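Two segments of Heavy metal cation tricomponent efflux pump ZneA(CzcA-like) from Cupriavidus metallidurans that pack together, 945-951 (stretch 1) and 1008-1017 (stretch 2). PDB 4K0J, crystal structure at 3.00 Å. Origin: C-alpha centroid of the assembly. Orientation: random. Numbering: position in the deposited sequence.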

# COMPACT_ATOMS: atom_id res chain seq x y z
N SER C 945 11.19 69.11 18.35
CA SER C 945 12.25 68.47 17.58
C SER C 945 11.89 67.05 17.15
O SER C 945 12.38 66.55 16.14
CB SER C 945 13.57 68.47 18.36
OG SER C 945 13.45 67.70 19.55
N LEU C 946 11.05 66.39 17.94
CA LEU C 946 10.58 65.05 17.60
C LEU C 946 9.38 65.12 16.67
O LEU C 946 9.18 64.25 15.82
CB LEU C 946 10.24 64.25 18.86
CG LEU C 946 9.09 64.72 19.76
CD1 LEU C 946 7.79 63.99 19.42
CD2 LEU C 946 9.45 64.54 21.23
N LYS C 947 8.58 66.18 16.83
CA LYS C 947 7.42 66.40 15.97
C LYS C 947 7.85 66.72 14.54
O LYS C 947 7.09 66.50 13.60
CB LYS C 947 6.55 67.53 16.51
CG LYS C 947 5.71 67.16 17.71
CD LYS C 947 4.73 68.28 18.04
CE LYS C 947 3.94 67.99 19.30
NZ LYS C 947 2.93 69.05 19.57
N GLU C 948 9.06 67.24 14.39
CA GLU C 948 9.61 67.53 13.07
C GLU C 948 9.81 66.23 12.30
O GLU C 948 9.63 66.20 11.08
CB GLU C 948 10.94 68.28 13.19
CG GLU C 948 10.82 69.67 13.78
CD GLU C 948 12.16 70.37 13.89
OE1 GLU C 948 13.19 69.72 13.65
OE2 GLU C 948 12.18 71.58 14.21
N ALA C 949 10.18 65.17 13.01
CA ALA C 949 10.39 63.87 12.39
C ALA C 949 9.10 63.30 11.82
O ALA C 949 9.12 62.52 10.87
CB ALA C 949 11.00 62.90 13.39
N VAL C 950 7.97 63.69 12.41
CA VAL C 950 6.66 63.24 11.96
C VAL C 950 6.38 63.71 10.53
O VAL C 950 5.57 63.11 9.81
CB VAL C 950 5.55 63.73 12.92
CG1 VAL C 950 4.21 63.11 12.57
CG2 VAL C 950 5.91 63.40 14.36
N VAL C 951 7.05 64.77 10.11
CA VAL C 951 6.93 65.27 8.74
C VAL C 951 8.24 65.02 7.98
O VAL C 951 8.29 65.17 6.76
CB VAL C 951 6.58 66.77 8.72
CG1 VAL C 951 6.03 67.18 7.36
CG2 VAL C 951 5.56 67.08 9.80
N LEU C 1008 -1.52 57.15 11.99
CA LEU C 1008 -0.38 56.35 12.42
C LEU C 1008 0.83 57.17 12.91
O LEU C 1008 1.40 56.85 13.96
CB LEU C 1008 0.02 55.34 11.34
CG LEU C 1008 0.98 54.24 11.78
CD1 LEU C 1008 0.37 53.44 12.92
CD2 LEU C 1008 1.34 53.33 10.62
N PRO C 1009 1.24 58.21 12.16
CA PRO C 1009 2.34 59.03 12.69
C PRO C 1009 1.95 59.73 13.99
O PRO C 1009 2.76 59.80 14.91
CB PRO C 1009 2.55 60.07 11.58
CG PRO C 1009 2.08 59.40 10.34
CD PRO C 1009 0.90 58.59 10.77
N ALA C 1010 0.72 60.23 14.05
CA ALA C 1010 0.19 60.84 15.27
C ALA C 1010 0.20 59.82 16.40
O ALA C 1010 0.44 60.15 17.56
CB ALA C 1010 -1.21 61.37 15.04
N LEU C 1011 -0.07 58.56 16.06
CA LEU C 1011 -0.04 57.49 17.03
C LEU C 1011 1.37 57.31 17.58
O LEU C 1011 1.57 57.21 18.80
CB LEU C 1011 -0.53 56.18 16.41
CG LEU C 1011 -0.60 54.97 17.34
CD1 LEU C 1011 -1.54 55.24 18.51
CD2 LEU C 1011 -1.03 53.73 16.57
N TYR C 1012 2.35 57.30 16.68
CA TYR C 1012 3.75 57.13 17.08
C TYR C 1012 4.24 58.28 17.96
O TYR C 1012 4.93 58.05 18.95
CB TYR C 1012 4.65 56.99 15.84
CG TYR C 1012 6.12 56.80 16.17
CD1 TYR C 1012 7.00 57.87 16.13
CD2 TYR C 1012 6.62 55.55 16.53
CE1 TYR C 1012 8.34 57.71 16.43
CE2 TYR C 1012 7.96 55.38 16.83
CZ TYR C 1012 8.81 56.46 16.78
OH TYR C 1012 10.15 56.30 17.07
N TYR C 1013 3.88 59.50 17.58
CA TYR C 1013 4.28 60.67 18.35
C TYR C 1013 3.60 60.70 19.72
O TYR C 1013 4.21 61.11 20.71
CB TYR C 1013 4.00 61.97 17.57
CG TYR C 1013 3.01 62.90 18.24
CD1 TYR C 1013 3.44 63.86 19.16
CD2 TYR C 1013 1.66 62.84 17.94
CE1 TYR C 1013 2.53 64.71 19.77
CE2 TYR C 1013 0.75 63.68 18.55
CZ TYR C 1013 1.19 64.62 19.46
OH TYR C 1013 0.29 65.46 20.06
N LEU C 1014 2.35 60.25 19.77
CA LEU C 1014 1.60 60.25 21.02
C LEU C 1014 2.10 59.18 21.99
O LEU C 1014 2.13 59.39 23.20
CB LEU C 1014 0.10 60.06 20.74
CG LEU C 1014 -0.90 60.08 21.91
CD1 LEU C 1014 -2.23 60.62 21.42
CD2 LEU C 1014 -1.11 58.69 22.51
N ILE C 1015 2.48 58.03 21.45
CA ILE C 1015 2.87 56.90 22.29
C ILE C 1015 4.28 57.05 22.89
O ILE C 1015 4.48 56.78 24.07
CB ILE C 1015 2.75 55.56 21.52
CG1 ILE C 1015 1.27 55.21 21.32
CG2 ILE C 1015 3.46 54.44 22.26
CD1 ILE C 1015 1.04 53.84 20.72
N GLU C 1016 5.23 57.51 22.08
CA GLU C 1016 6.63 57.56 22.48
C GLU C 1016 6.99 58.72 23.43
O GLU C 1016 8.17 59.03 23.61
CB GLU C 1016 7.55 57.57 21.25
CG GLU C 1016 7.68 56.21 20.58
CD GLU C 1016 8.40 55.21 21.46
OE1 GLU C 1016 9.51 55.52 21.94
OE2 GLU C 1016 7.85 54.11 21.68
N THR C 1017 5.98 59.35 24.02
CA THR C 1017 6.21 60.40 25.01
C THR C 1017 5.58 60.05 26.35
O THR C 1017 4.68 59.22 26.43
CB THR C 1017 5.68 61.78 24.53
OG1 THR C 1017 4.25 61.78 24.54
CG2 THR C 1017 6.18 62.10 23.13

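This is a small, side-chain-only contact, made by apolar packing and carbon-to-carbon approaches, with no hydrogen bond crossing between the stretches. It buries 264 Å², both sides summed. Its members lie at least 59 residues apart in the same chain.

Y1013 is the centre of the contact and has the largest covered area, 71 Å². It meets three residues of stretch 1: L946, K947 and V950. A tyrosine suits this place because its broad ring, together with CB, offers apolar surface to all three. Its chi1 of 118° lies between the usual wells.

V950 follows with 62 Å². Its CA-to-CB bond points toward stretch 2, and its two methyls divide the work. CG1 lies 3.6 Å from P1009 CB, while CG2 lies 4.0 Å from Y1013 CB. A branched, apolar side chain suits this buried place, because it reaches two neighbours one helical turn apart. The backbones are also close here, with V950 CA 6.1 Å from P1009 CA. P1009 is compact and buried, and Y1013 N donates to P1009 O at 2.9 Å, a regular helical bond that links the two residues V950 touches.

The CA-to-CB bond of K947 points sideways, but the end of the side chain comes nearer. With chi2 to chi4 all t, the chain is extended, and K947 CE comes 3.6 Å from Y1013 CE1. The approach to the ring is oblique. The nearest atom is thus an aliphatic carbon; K947 NZ is farther, 4.4 Å from Y1013 CE1.

The CA-to-CB bond of L946 points toward stretch 2, and the residue closes the contact more loosely. Its CD1 lies at the edge of the Y1013 ring, near the ring plane, 4.4 Å from Y1013 CD1. The same L946 CD1 is 4.5 Å from T1017 CG2, so the apolar leucine reaches both ring edge and methyl. T1017 OG1 makes a weak hydrogen bond to L1014 O at 3.5 Å within stretch 2.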